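Local coordinates for protein post-proline cleaving enzyme (Rickettsia typhi, PDB 4HVT) that probably cleaves oligopeptides after proline residues as a serine peptidase, combining a beta-propeller with an alpha/beta-hydrolase domain, at residues K247-T252 and L325-L330; I286-D291 and S308-K313; Q295-E300 and S403-E408; S339-F344 and N381-K386. One frame throughout, in Å; residues are numbered along the deposited sequence. Where two conformers were deposited one is given.

Contact 1 (K247-T252 and L325-L330); sequences KLLSDT and LHFTDL
The backbones of Leu248 and Phe327 come closest, yet their CA atoms are still 8.4 Å apart and no hydrogen bond spans the gap. Residues 247-252 form the bend that leaves strand 242-247. In 325-330 the end of strand 322-326 turns over on itself, with Asp329 N hydrogen-bonded to His326 O and Leu330 N to Phe327 O. That turn presents Phe327 and Leu330 to the same partner. With CG anti to the backbone N (chi1 -179°), Leu248 spreads its two methyls between them: CD2 lies 4.0 Å from Phe327 CB, and CD1 is 4.2 Å from Leu330 CD1. The two leucines run antiparallel, while Leu248 lies across Phe327, nearly perpendicular. The contact bridges two neighbouring blades of the beta-propeller, the four-stranded sheets that span residues 242-285 and 293-344, and Val302 of the second blade touches both Leu248 and Leu249. Leu249 CD1 reaches Phe327 CD1 at 4.1 Å, oblique to the ring. Phe327 CG stands between its own backbone N and carbonyl carbon (chi1 77°), which sets the ring toward Leu248 and Leu249. Thr328 CG2 sits near the rim of one face of the Phe327 ring, 3.6 Å above its plane. Each segment is braced internally. Lys247 NZ forms a salt bridge of 2.7 Å with Asp251 OD1, and His326 ND1 is hydrogen-bonded to Thr328 OG1, His326 NE2 to Glu300 OE1 in the turn before strand 301-305.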
loop_
_atom_site.group_PDB
_atom_site.type_symbol
_atom_site.label_atom_id
_atom_site.label_comp_id
_atom_site.label_asym_id
_atom_site.label_seq_id
_atom_site.Cartn_x
_atom_site.Cartn_y
_atom_site.Cartn_z
ATOM N N LYS A 247 17.121 -0.642 -10.539
ATOM C CA LYS A 247 18.367 0.145 -10.674
ATOM C C LYS A 247 18.928 0.579 -9.330
ATOM O O LYS A 247 18.152 0.959 -8.400
ATOM C CB LYS A 247 18.113 1.373 -11.494
ATOM C CG LYS A 247 17.792 1.141 -12.957
ATOM C CD LYS A 247 19.086 0.825 -13.733
ATOM C CE LYS A 247 18.881 0.153 -15.093
ATOM N NZ LYS A 247 17.885 0.927 -15.907
ATOM N N LEU A 248 20.252 0.493 -9.185
ATOM C CA LEU A 248 20.911 0.985 -7.981
ATOM C C LEU A 248 20.920 2.535 -7.864
ATOM O O LEU A 248 20.646 3.118 -6.808
ATOM C CB LEU A 248 22.328 0.440 -7.890
ATOM C CG LEU A 248 23.195 0.809 -6.698
ATOM C CD1 LEU A 248 22.568 0.275 -5.413
ATOM C CD2 LEU A 248 24.602 0.259 -6.824
ATOM N N LEU A 249 21.256 3.139 -8.988
ATOM C CA LEU A 249 21.371 4.621 -9.139
ATOM C C LEU A 249 20.397 5.127 -10.174
ATOM O O LEU A 249 19.695 4.366 -10.814
ATOM C CB LEU A 249 22.772 5.049 -9.551
ATOM C CG LEU A 249 23.912 4.437 -8.731
ATOM C CD1 LEU A 249 25.261 4.825 -9.234
ATOM C CD2 LEU A 249 23.759 4.884 -7.263
ATOM N N SER A 250 20.302 6.458 -10.313
ATOM C CA SER A 250 19.588 7.038 -11.441
ATOM C C SER A 250 20.240 6.561 -12.753
ATOM O O SER A 250 21.422 6.511 -12.807
ATOM C CB SER A 250 19.745 8.569 -11.381
ATOM O OG SER A 250 19.238 9.162 -12.574
ATOM N N ASP A 251 19.468 6.253 -13.795
ATOM C CA ASP A 251 19.983 5.953 -15.116
ATOM C C ASP A 251 20.916 7.084 -15.596
ATOM O O ASP A 251 21.774 6.865 -16.406
ATOM C CB ASP A 251 18.882 5.804 -16.144
ATOM C CG ASP A 251 18.181 4.456 -16.096
ATOM O OD1 ASP A 251 18.881 3.440 -15.981
ATOM O OD2 ASP A 251 16.945 4.404 -16.232
ATOM N N THR A 252 20.696 8.325 -15.120
ATOM C CA THR A 252 21.554 9.407 -15.601
ATOM C C THR A 252 22.978 9.300 -15.066
ATOM O O THR A 252 23.890 9.977 -15.589
ATOM C CB THR A 252 21.052 10.830 -15.230
ATOM O OG1 THR A 252 21.001 10.950 -13.803
ATOM C CG2 THR A 252 19.682 11.095 -15.802
ATOM N N LEU A 325 26.162 6.652 1.742
ATOM C CA LEU A 325 27.530 6.218 1.400
ATOM C C LEU A 325 27.689 6.145 -0.108
ATOM O O LEU A 325 26.764 5.946 -0.887
ATOM C CB LEU A 325 27.930 4.875 2.009
ATOM C CG LEU A 325 27.177 3.584 1.692
ATOM C CD1 LEU A 325 27.929 2.332 2.109
ATOM C CD2 LEU A 325 25.729 3.545 2.279
ATOM N N HIS A 326 28.911 6.249 -0.530
ATOM C CA HIS A 326 29.224 5.989 -1.941
ATOM C C HIS A 326 28.927 4.546 -2.312
ATOM O O HIS A 326 29.163 3.618 -1.497
ATOM C CB HIS A 326 30.698 6.261 -2.246
ATOM C CG HIS A 326 30.979 6.387 -3.711
ATOM N ND1 HIS A 326 31.512 5.374 -4.484
ATOM C CD2 HIS A 326 30.874 7.462 -4.532
ATOM C CE1 HIS A 326 31.642 5.791 -5.729
ATOM N NE2 HIS A 326 31.244 7.059 -5.790
ATOM N N PHE A 327 28.399 4.296 -3.520
ATOM C CA PHE A 327 27.931 2.902 -3.828
ATOM C C PHE A 327 29.060 1.874 -3.757
ATOM O O PHE A 327 28.811 0.768 -3.363
ATOM C CB PHE A 327 27.206 2.789 -5.186
ATOM C CG PHE A 327 28.153 2.783 -6.376
ATOM C CD1 PHE A 327 28.602 3.957 -6.960
ATOM C CD2 PHE A 327 28.565 1.594 -6.910
ATOM C CE1 PHE A 327 29.491 3.968 -8.018
ATOM C CE2 PHE A 327 29.443 1.577 -7.979
ATOM C CZ PHE A 327 29.914 2.735 -8.530
ATOM N N THR A 328 30.288 2.285 -4.027
ATOM C CA THR A 328 31.451 1.361 -3.996
ATOM C C THR A 328 31.695 0.857 -2.570
ATOM O O THR A 328 32.153 -0.270 -2.397
ATOM C CB THR A 328 32.742 1.962 -4.535
ATOM O OG1 THR A 328 33.095 3.125 -3.769
ATOM C CG2 THR A 328 32.543 2.284 -6.002
ATOM N N ASP A 329 31.363 1.649 -1.566
ATOM C CA ASP A 329 31.541 1.231 -0.180
ATOM C C ASP A 329 30.526 0.165 0.220
ATOM O O ASP A 329 30.730 -0.511 1.225
ATOM C CB ASP A 329 31.475 2.389 0.804
ATOM C CG ASP A 329 32.790 3.141 0.952
ATOM O OD1 ASP A 329 33.851 2.661 0.502
ATOM O OD2 ASP A 329 32.726 4.206 1.554
ATOM N N LEU A 330 29.484 -0.054 -0.568
ATOM C CA LEU A 330 28.570 -1.172 -0.288
ATOM C C LEU A 330 29.237 -2.524 -0.309
ATOM O O LEU A 330 28.791 -3.422 0.377
ATOM C CB LEU A 330 27.447 -1.228 -1.292
ATOM C CG LEU A 330 26.419 -0.111 -1.226
ATOM C CD1 LEU A 330 25.475 -0.141 -2.420
ATOM C CD2 LEU A 330 25.633 -0.160 0.058
#

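Contact 2 (I286-D291 and S308-K313); sequences INMPSD and SDWKFK
Trp310 holds its CG anti to the backbone N (chi1 -174°), which swings the indole out toward Pro289. Asp291, with CG placed between its own backbone N and carbonyl carbon (chi1 53°), turns its carboxylate toward Ser308. The pyrrolidine of Pro289 comes down on the indole as a CH-pi contact. Its CG sits 3.6 Å from the centroid of the five-membered ring of Trp310, only 16° off the normal, while Pro289 CD leans out over the benzo ring. Phe312 CB lies near the rim of the opposite face, so the indole is flanked on both sides. Met288 meets the far end of the indole in an oblique Met-aromatic contact, with SD 3.8 Å from Trp310 CH2; bends in the middle of the chain carry the sulfur and CE there. Residues 286-291 link two successive blades of the beta-propeller, running from strand 282-285 to strand 293-298. Strand 310-312 belongs to a small hairpin with 315-317, inserted between strands 301-305 and 322-326 of the second blade. The linker is therefore fastened to an excursion of the blade that it leads into. The polar end of the contact is a direct bond from Ser308 OG to Asp291 OD2, 2.6 Å long, which uses the syn lone pair of the carboxylate. A water adds a second strap, donating to Asp291 OD1 at 2.8 Å and accepting from Ser308 N at 3.2 Å. Lys528, on helix 524-528, makes a weak hydrogen bond to the same Ser308 hydroxyl.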
loop_
_atom_site.group_PDB
_atom_site.type_symbol
_atom_site.label_atom_id
_atom_site.label_comp_id
_atom_site.label_asym_id
_atom_site.label_seq_id
_atom_site.Cartn_x
_atom_site.Cartn_y
_atom_site.Cartn_z
ATOM N N ILE A 286 26.449 -7.255 -1.248
ATOM C CA ILE A 286 26.469 -6.014 -0.471
ATOM C C ILE A 286 26.639 -6.348 1.024
ATOM O O ILE A 286 25.970 -7.252 1.557
ATOM C CB ILE A 286 25.169 -5.205 -0.717
ATOM C CG1 ILE A 286 25.225 -4.589 -2.092
ATOM C CG2 ILE A 286 24.960 -4.153 0.360
ATOM C CD1 ILE A 286 23.912 -4.065 -2.553
ATOM N N ASN A 287 27.589 -5.643 1.644
ATOM C CA ASN A 287 27.871 -5.733 3.053
ATOM C C ASN A 287 27.211 -4.534 3.763
ATOM O O ASN A 287 27.786 -3.418 3.825
ATOM C CB ASN A 287 29.395 -5.747 3.282
ATOM C CG ASN A 287 29.761 -6.081 4.730
ATOM O OD1 ASN A 287 28.901 -6.083 5.594
ATOM N ND2 ASN A 287 31.030 -6.434 4.974
ATOM N N MET A 288 25.959 -4.773 4.174
ATOM C CA MET A 288 25.197 -3.838 5.001
ATOM C C MET A 288 24.396 -4.658 6.001
ATOM O O MET A 288 24.246 -5.901 5.843
ATOM C CB MET A 288 24.212 -2.972 4.158
ATOM C CG MET A 288 24.876 -1.980 3.187
ATOM S SD MET A 288 25.726 -0.632 4.048
ATOM C CE MET A 288 24.252 0.311 4.488
ATOM N N PRO A 289 23.933 -4.022 7.075
ATOM C CA PRO A 289 23.066 -4.776 7.995
ATOM C C PRO A 289 21.929 -5.482 7.249
ATOM O O PRO A 289 21.326 -4.917 6.355
ATOM C CB PRO A 289 22.566 -3.685 8.976
ATOM C CG PRO A 289 23.631 -2.643 8.963
ATOM C CD PRO A 289 24.063 -2.611 7.489
ATOM N N SER A 290 21.612 -6.723 7.626
ATOM C CA SER A 290 20.677 -7.512 6.864
ATOM C C SER A 290 19.254 -6.963 6.821
ATOM O O SER A 290 18.538 -7.248 5.875
ATOM C CB SER A 290 20.639 -8.949 7.395
ATOM O OG SER A 290 20.182 -9.007 8.731
ATOM N N ASP A 291 18.883 -6.111 7.792
ATOM C CA ASP A 291 17.552 -5.493 7.825
ATOM C C ASP A 291 17.592 -4.021 7.461
ATOM O O ASP A 291 16.579 -3.338 7.587
ATOM C CB ASP A 291 16.814 -5.722 9.147
ATOM C CG ASP A 291 17.624 -5.307 10.383
ATOM O OD1 ASP A 291 18.803 -4.882 10.308
ATOM O OD2 ASP A 291 17.012 -5.370 11.483
ATOM N N SER A 308 17.513 -1.734 12.730
ATOM C CA SER A 308 18.152 -2.036 13.996
ATOM C C SER A 308 19.348 -1.138 14.230
ATOM O O SER A 308 19.902 -0.564 13.268
ATOM C CB SER A 308 18.587 -3.512 14.028
ATOM O OG SER A 308 17.472 -4.357 13.879
ATOM N N ASP A 309 19.766 -1.051 15.504
ATOM C CA ASP A 309 21.010 -0.319 15.817
ATOM C C ASP A 309 22.173 -0.971 15.073
ATOM O O ASP A 309 22.196 -2.189 14.900
ATOM C CB ASP A 309 21.366 -0.388 17.300
ATOM C CG ASP A 309 20.378 0.303 18.205
ATOM O OD1 ASP A 309 19.516 1.099 17.760
ATOM O OD2 ASP A 309 20.479 -0.010 19.440
ATOM N N TRP A 310 23.099 -0.145 14.604
ATOM C CA TRP A 310 24.296 -0.615 13.913
ATOM C C TRP A 310 25.554 -0.133 14.665
ATOM O O TRP A 310 25.802 1.061 14.677
ATOM C CB TRP A 310 24.293 -0.039 12.512
ATOM C CG TRP A 310 25.365 -0.515 11.604
ATOM C CD1 TRP A 310 26.316 -1.498 11.843
ATOM C CD2 TRP A 310 25.609 -0.051 10.279
ATOM N NE1 TRP A 310 27.125 -1.645 10.728
ATOM C CE2 TRP A 310 26.700 -0.778 9.754
ATOM C CE3 TRP A 310 25.024 0.910 9.486
ATOM C CZ2 TRP A 310 27.181 -0.561 8.443
ATOM C CZ3 TRP A 310 25.479 1.131 8.212
ATOM C CH2 TRP A 310 26.518 0.381 7.674
ATOM N N LYS A 311 26.324 -1.068 15.279
ATOM C CA LYS A 311 27.625 -0.726 15.888
ATOM C C LYS A 311 28.594 -0.616 14.736
ATOM O O LYS A 311 28.960 -1.615 14.163
ATOM C CB LYS A 311 28.122 -1.814 16.863
ATOM N N PHE A 312 28.894 0.604 14.312
ATOM C CA PHE A 312 29.693 0.851 13.096
ATOM C C PHE A 312 30.942 1.608 13.541
ATOM O O PHE A 312 30.844 2.755 13.944
ATOM C CB PHE A 312 28.877 1.622 12.016
ATOM C CG PHE A 312 29.686 1.969 10.794
ATOM C CD1 PHE A 312 30.039 0.982 9.872
ATOM C CD2 PHE A 312 30.167 3.265 10.603
ATOM C CE1 PHE A 312 30.796 1.297 8.759
ATOM C CE2 PHE A 312 30.936 3.584 9.494
ATOM C CZ PHE A 312 31.263 2.589 8.571
ATOM N N LYS A 313 32.096 0.938 13.531
ATOM C CA LYS A 313 33.363 1.510 14.023
ATOM C C LYS A 313 33.154 2.047 15.450
ATOM O O LYS A 313 32.766 1.268 16.328
ATOM C CB LYS A 313 33.885 2.557 13.028
ATOM C CG LYS A 313 34.098 1.963 11.629
ATOM C CD LYS A 313 35.102 2.749 10.799
ATOM C CE LYS A 313 34.772 2.702 9.317
ATOM N NZ LYS A 313 36.009 2.767 8.481
HETATM O O HOH W 1 19.103 -2.136 9.994
#

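Contact 3 (Q295-E300 and S403-E408); sequences QGSFKE and SYEEEE
Glu405 buries far more surface here than any other residue, and both of its carboxylate oxygens are engaged with Phe298, Lys299 and the water around them. Its chain is extended, with CG anti to the backbone N (chi1 -169°), and carries the carboxylate to the end of strand 293-298. There Glu405 OE2 accepts the backbone N-H of Lys299 at 2.8 Å, in a nearly straight bond. The donor comes in on the syn side, tilted 19° out of the carboxylate plane. Lys299 itself bends back, so that its CD lies 3.5 Å from Glu405 OE2, but the ammonium makes no direct ion pair: NZ stays 4.7 Å from Glu405 OE2, and a water bridges the two. Two further waters donate to Glu405 OE1. One of them also joins Ser297 OG and Lys299 O, the other reaches Ser297 O. With four hydrogen bonds on the carboxylate and a lysine nearby, the ionised form is probably favoured. Phe298 flanks the acid: its CD1 is 3.7 Å from Glu405 OE2, the ring plane turned 22° from the carboxylate, and Lys299 CG rests over a face of the same ring. Lys299 and Glu300 have the backbone angles of a type II' turn, joining strands 293-298 and 301-305, and Glu405 thus pins a hairpin corner. Glu405 lies in the type I turn between strands 398-402 and 410-415, of the propeller's last blade. The contact skips the intervening blade, whose Thr357 touches both Phe298 and Glu405, while Ser250 from the loop after strand 242-247 packs against Glu405.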
loop_
_atom_site.group_PDB
_atom_site.type_symbol
_atom_site.label_atom_id
_atom_site.label_comp_id
_atom_site.label_asym_id
_atom_site.label_seq_id
_atom_site.Cartn_x
_atom_site.Cartn_y
_atom_site.Cartn_z
ATOM N N GLN A 295 16.888 3.149 0.151
ATOM C CA GLN A 295 15.817 4.162 0.052
ATOM C C GLN A 295 15.910 5.129 -1.118
ATOM O O GLN A 295 14.999 5.946 -1.362
ATOM C CB GLN A 295 15.764 4.980 1.352
ATOM C CG GLN A 295 15.392 4.139 2.566
ATOM C CD GLN A 295 14.020 3.583 2.475
ATOM O OE1 GLN A 295 13.102 4.207 1.893
ATOM N NE2 GLN A 295 13.829 2.379 2.987
ATOM N N GLY A 296 16.987 5.079 -1.862
ATOM C CA GLY A 296 17.199 5.998 -2.963
ATOM C C GLY A 296 18.674 6.254 -3.211
ATOM O O GLY A 296 19.550 5.712 -2.514
ATOM N N SER A 297 18.943 7.205 -4.104
ATOM C CA SER A 297 20.323 7.608 -4.477
ATOM C C SER A 297 20.326 9.052 -4.955
ATOM O O SER A 297 19.314 9.628 -5.265
ATOM C CB SER A 297 20.840 6.747 -5.582
ATOM O OG SER A 297 20.108 6.915 -6.776
ATOM N N PHE A 298 21.546 9.575 -5.052
ATOM C CA PHE A 298 21.823 10.866 -5.620
ATOM C C PHE A 298 23.257 10.795 -6.118
ATOM O O PHE A 298 24.179 10.504 -5.338
ATOM C CB PHE A 298 21.709 11.956 -4.587
ATOM C CG PHE A 298 21.880 13.350 -5.157
ATOM C CD1 PHE A 298 20.989 13.832 -6.096
ATOM C CD2 PHE A 298 22.973 14.145 -4.798
ATOM C CE1 PHE A 298 21.156 15.119 -6.623
ATOM C CE2 PHE A 298 23.148 15.426 -5.332
ATOM C CZ PHE A 298 22.227 15.915 -6.224
ATOM N N LYS A 299 23.458 11.099 -7.392
ATOM C CA LYS A 299 24.768 10.917 -8.012
ATOM C C LYS A 299 25.229 9.482 -7.699
ATOM O O LYS A 299 24.449 8.564 -7.819
ATOM C CB LYS A 299 25.775 12.014 -7.590
ATOM C CG LYS A 299 25.214 13.411 -7.686
ATOM C CD LYS A 299 24.857 13.802 -9.024
ATOM C CE LYS A 299 25.066 15.344 -9.166
ATOM N NZ LYS A 299 24.710 15.684 -10.547
ATOM N N GLU A 300 26.462 9.308 -7.268
ATOM C CA GLU A 300 27.000 7.961 -6.984
ATOM C C GLU A 300 26.800 7.518 -5.522
ATOM O O GLU A 300 27.347 6.509 -5.116
ATOM C CB GLU A 300 28.506 7.937 -7.347
ATOM C CG GLU A 300 28.707 8.053 -8.851
ATOM C CD GLU A 300 30.137 7.955 -9.311
ATOM O OE1 GLU A 300 31.003 7.562 -8.502
ATOM O OE2 GLU A 300 30.410 8.304 -10.514
ATOM N N SER A 403 9.208 12.618 -8.409
ATOM C CA SER A 403 10.396 13.283 -8.971
ATOM C C SER A 403 11.351 12.233 -9.479
ATOM O O SER A 403 11.222 11.044 -9.131
ATOM C CB SER A 403 11.117 14.167 -7.957
ATOM O OG SER A 403 11.791 13.376 -6.965
ATOM N N TYR A 404 12.276 12.711 -10.286
ATOM C CA TYR A 404 13.385 11.875 -10.829
ATOM C C TYR A 404 14.651 12.688 -10.864
ATOM O O TYR A 404 14.651 13.900 -11.108
ATOM C CB TYR A 404 13.128 11.470 -12.272
ATOM C CG TYR A 404 11.873 10.729 -12.585
ATOM C CD1 TYR A 404 11.804 9.376 -12.488
ATOM C CD2 TYR A 404 10.785 11.415 -13.080
ATOM C CE1 TYR A 404 10.651 8.682 -12.834
ATOM C CE2 TYR A 404 9.627 10.750 -13.418
ATOM C CZ TYR A 404 9.565 9.401 -13.302
ATOM O OH TYR A 404 8.408 8.726 -13.645
ATOM N N GLU A 405 15.771 12.039 -10.627
ATOM C CA GLU A 405 17.045 12.751 -10.711
ATOM C C GLU A 405 17.261 13.292 -12.129
ATOM O O GLU A 405 18.035 14.213 -12.304
ATOM C CB GLU A 405 18.209 11.819 -10.282
ATOM C CG GLU A 405 19.521 12.532 -10.080
ATOM C CD GLU A 405 20.584 11.706 -9.366
ATOM O OE1 GLU A 405 20.269 10.601 -8.855
ATOM O OE2 GLU A 405 21.738 12.192 -9.384
ATOM N N GLU A 406 16.625 12.718 -13.134
ATOM C CA GLU A 406 16.784 13.217 -14.505
ATOM C C GLU A 406 16.153 14.626 -14.656
ATOM O O GLU A 406 16.560 15.397 -15.511
ATOM C CB GLU A 406 16.183 12.290 -15.537
ATOM C CG GLU A 406 16.499 12.804 -16.940
ATOM C CD GLU A 406 16.309 11.806 -18.036
ATOM O OE1 GLU A 406 16.186 10.604 -17.740
ATOM O OE2 GLU A 406 16.287 12.261 -19.196
ATOM N N GLU A 407 15.175 14.949 -13.830
ATOM C CA GLU A 407 14.363 16.151 -13.973
ATOM C C GLU A 407 14.713 17.194 -12.891
ATOM O O GLU A 407 14.799 16.884 -11.690
ATOM C CB GLU A 407 12.867 15.772 -13.851
ATOM C CG GLU A 407 12.357 14.885 -14.968
ATOM C CD GLU A 407 12.254 15.590 -16.310
ATOM O OE1 GLU A 407 12.171 16.844 -16.367
ATOM O OE2 GLU A 407 12.250 14.874 -17.320
ATOM N N GLU A 408 14.863 18.458 -13.300
ATOM C CA GLU A 408 14.973 19.573 -12.352
ATOM C C GLU A 408 13.660 19.872 -11.591
ATOM O O GLU A 408 13.730 20.248 -10.459
ATOM C CB GLU A 408 15.390 20.859 -13.087
ATOM C CG GLU A 408 16.835 20.720 -13.557
ATOM C CD GLU A 408 17.324 21.829 -14.438
ATOM O OE1 GLU A 408 16.501 22.427 -15.165
ATOM O OE2 GLU A 408 18.556 22.080 -14.409
HETATM O O HOH W 2 21.722 8.405 -8.475
HETATM O O HOH W 3 18.099 9.332 -7.913
HETATM O O HOH W 4 22.118 14.485 -10.651
#

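Contact 4 (S339-F344 and N381-K386); sequences SLKILF and NEQWTK
Leu343 meets Trp384 from a classic beta bulge, where Leu343 and Phe344 together pair with the single Leu322 of the adjoining strand. Lying at about a right angle to the indole, Leu343 lays CD1 over one face of the Trp384 ring system, 4.3 Å above the plane. Leu343 CD2 takes an off-centre CH-pi position over the five-membered ring, with its closest approach, 3.9 Å, to Trp384 CD1. Lys341, two residues earlier on the same strand, lays CB and CG beside Trp384 CD1, both at 4.2 Å and oblique to the ring, and its CE comes near Gln383 OE1. Trp384 turns the edge bearing its N-H toward residues 339-344, and a water in the plane of the ring accepts from Trp384 NE1 at 2.9 Å and donates to Ser339 O at 3.0 Å. Tyr301 packs edge-to-face with the indole, and Phe303 also meets it. The contact joins strand 341-344, outermost in the sheet of one propeller blade, to strand 383-384 of the next. With no direct hydrogen bond between the segments, the join rests mainly on aliphatic groups packed against the indole, and the single water gives the indole N-H its link to the other blade.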
loop_
_atom_site.group_PDB
_atom_site.type_symbol
_atom_site.label_atom_id
_atom_site.label_comp_id
_atom_site.label_asym_id
_atom_site.label_seq_id
_atom_site.Cartn_x
_atom_site.Cartn_y
_atom_site.Cartn_z
ATOM N N SER A 339 33.249 6.359 3.329
ATOM C CA SER A 339 32.313 7.425 2.952
ATOM C C SER A 339 31.037 7.501 3.786
ATOM O O SER A 339 30.161 8.346 3.488
ATOM C CB SER A 339 31.899 7.312 1.469
ATOM O OG SER A 339 31.134 6.163 1.262
ATOM N N LEU A 340 30.851 6.640 4.770
ATOM C CA LEU A 340 29.536 6.574 5.386
ATOM C C LEU A 340 29.270 7.810 6.233
ATOM O O LEU A 340 30.139 8.235 7.006
ATOM C CB LEU A 340 29.374 5.284 6.184
ATOM C CG LEU A 340 28.012 5.182 6.848
ATOM C CD1 LEU A 340 27.468 3.773 6.590
ATOM C CD2 LEU A 340 28.099 5.521 8.333
ATOM N N LYS A 341 28.080 8.412 6.059
ATOM C CA LYS A 341 27.673 9.587 6.791
ATOM C C LYS A 341 26.277 9.349 7.323
ATOM O O LYS A 341 25.503 8.694 6.689
ATOM C CB LYS A 341 27.672 10.782 5.892
ATOM C CG LYS A 341 29.043 11.103 5.313
ATOM C CD LYS A 341 29.882 11.695 6.401
ATOM C CE LYS A 341 31.190 12.255 5.906
ATOM N NZ LYS A 341 31.830 12.814 7.108
ATOM N N ILE A 342 25.953 9.940 8.467
ATOM C CA ILE A 342 24.609 9.845 9.016
ATOM C C ILE A 342 23.816 11.103 8.673
ATOM O O ILE A 342 24.238 12.236 8.979
ATOM C CB ILE A 342 24.652 9.699 10.540
ATOM C CG1 ILE A 342 25.368 8.398 10.905
ATOM C CG2 ILE A 342 23.277 9.760 11.117
ATOM C CD1 ILE A 342 25.966 8.426 12.273
ATOM N N LEU A 343 22.721 10.921 7.991
ATOM C CA LEU A 343 21.898 12.062 7.534
ATOM C C LEU A 343 20.668 12.345 8.361
ATOM O O LEU A 343 20.113 13.452 8.267
ATOM C CB LEU A 343 21.498 11.900 6.102
ATOM C CG LEU A 343 22.783 11.928 5.226
ATOM C CD1 LEU A 343 22.341 11.918 3.799
ATOM C CD2 LEU A 343 23.689 13.097 5.532
ATOM N N PHE A 344 20.252 11.402 9.168
ATOM C CA PHE A 344 19.042 11.552 9.980
ATOM C C PHE A 344 19.201 10.675 11.189
ATOM O O PHE A 344 19.502 9.513 11.058
ATOM C CB PHE A 344 17.817 11.127 9.167
ATOM C CG PHE A 344 16.529 11.040 9.948
ATOM C CD1 PHE A 344 15.940 12.199 10.460
ATOM C CD2 PHE A 344 15.885 9.840 10.172
ATOM C CE1 PHE A 344 14.765 12.138 11.201
ATOM C CE2 PHE A 344 14.678 9.794 10.881
ATOM C CZ PHE A 344 14.117 10.936 11.390
ATOM N N ASN A 381 31.296 19.617 -3.420
ATOM C CA ASN A 381 32.656 19.194 -3.126
ATOM C C ASN A 381 32.661 17.847 -2.419
ATOM O O ASN A 381 33.355 17.669 -1.419
ATOM C CB ASN A 381 33.336 20.242 -2.244
ATOM N N GLU A 382 31.858 16.912 -2.919
ATOM C CA GLU A 382 31.698 15.608 -2.318
ATOM C C GLU A 382 31.301 15.639 -0.821
ATOM O O GLU A 382 31.470 14.635 -0.121
ATOM C CB GLU A 382 32.972 14.742 -2.500
ATOM C CG GLU A 382 33.325 14.386 -3.940
ATOM C CD GLU A 382 32.215 13.638 -4.661
ATOM O OE1 GLU A 382 32.079 12.396 -4.484
ATOM O OE2 GLU A 382 31.481 14.303 -5.426
ATOM N N GLN A 383 30.749 16.753 -0.330
ATOM C CA GLN A 383 30.159 16.747 1.032
ATOM C C GLN A 383 28.672 17.092 0.968
ATOM O O GLN A 383 28.267 17.893 0.140
ATOM C CB GLN A 383 30.826 17.773 1.941
ATOM C CG GLN A 383 32.294 17.532 2.233
ATOM C CD GLN A 383 32.571 16.255 3.018
ATOM O OE1 GLN A 383 31.970 15.977 4.083
ATOM N NE2 GLN A 383 33.519 15.475 2.513
ATOM N N TRP A 384 27.904 16.497 1.865
ATOM C CA TRP A 384 26.481 16.844 2.010
ATOM C C TRP A 384 26.276 18.236 2.564
ATOM O O TRP A 384 26.845 18.595 3.594
ATOM C CB TRP A 384 25.756 15.820 2.907
ATOM C CG TRP A 384 25.837 14.440 2.344
ATOM C CD1 TRP A 384 26.547 13.396 2.847
ATOM C CD2 TRP A 384 25.207 13.960 1.145
ATOM N NE1 TRP A 384 26.405 12.283 2.038
ATOM C CE2 TRP A 384 25.599 12.611 0.975
ATOM C CE3 TRP A 384 24.413 14.541 0.171
ATOM C CZ2 TRP A 384 25.163 11.838 -0.114
ATOM C CZ3 TRP A 384 23.929 13.744 -0.868
ATOM C CH2 TRP A 384 24.307 12.421 -0.994
ATOM N N THR A 385 25.479 19.027 1.884
ATOM C CA THR A 385 25.288 20.425 2.329
ATOM C C THR A 385 24.329 20.481 3.521
ATOM O O THR A 385 23.618 19.502 3.837
ATOM C CB THR A 385 24.727 21.298 1.210
ATOM O OG1 THR A 385 23.449 20.792 0.794
ATOM C CG2 THR A 385 25.654 21.356 0.060
ATOM N N LYS A 386 24.350 21.616 4.228
ATOM C CA LYS A 386 23.452 21.814 5.350
ATOM C C LYS A 386 22.038 21.863 4.792
ATOM O O LYS A 386 21.780 22.650 3.884
ATOM C CB LYS A 386 23.737 23.174 6.043
ATOM C CG LYS A 386 22.842 23.340 7.251
ATOM C CD LYS A 386 23.214 24.569 8.076
ATOM C CE LYS A 386 23.023 25.840 7.272
ATOM N NZ LYS A 386 22.246 26.834 8.118
HETATM O O HOH W 5 28.041 9.906 2.149
#

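In the fold
From the N terminus, residues 247-252 open the first loop, which contact 1 closes at 325-330, fastening one propeller blade to the next. Contact 2 falls wholly within that loop and ties the linker between these blades to a hairpin of the second. Contact 3 starts inside both loops, at 295-300, and closes only at 403-408, so it crosses contacts 1 and 2 and reaches the last blade. Contact 4 opens after contact 1 has closed and lies within the span of contact 3, tying the second blade to the one following. The Ser339 hydroxyl, bonded to Asp329, connects contacts 1 and 4.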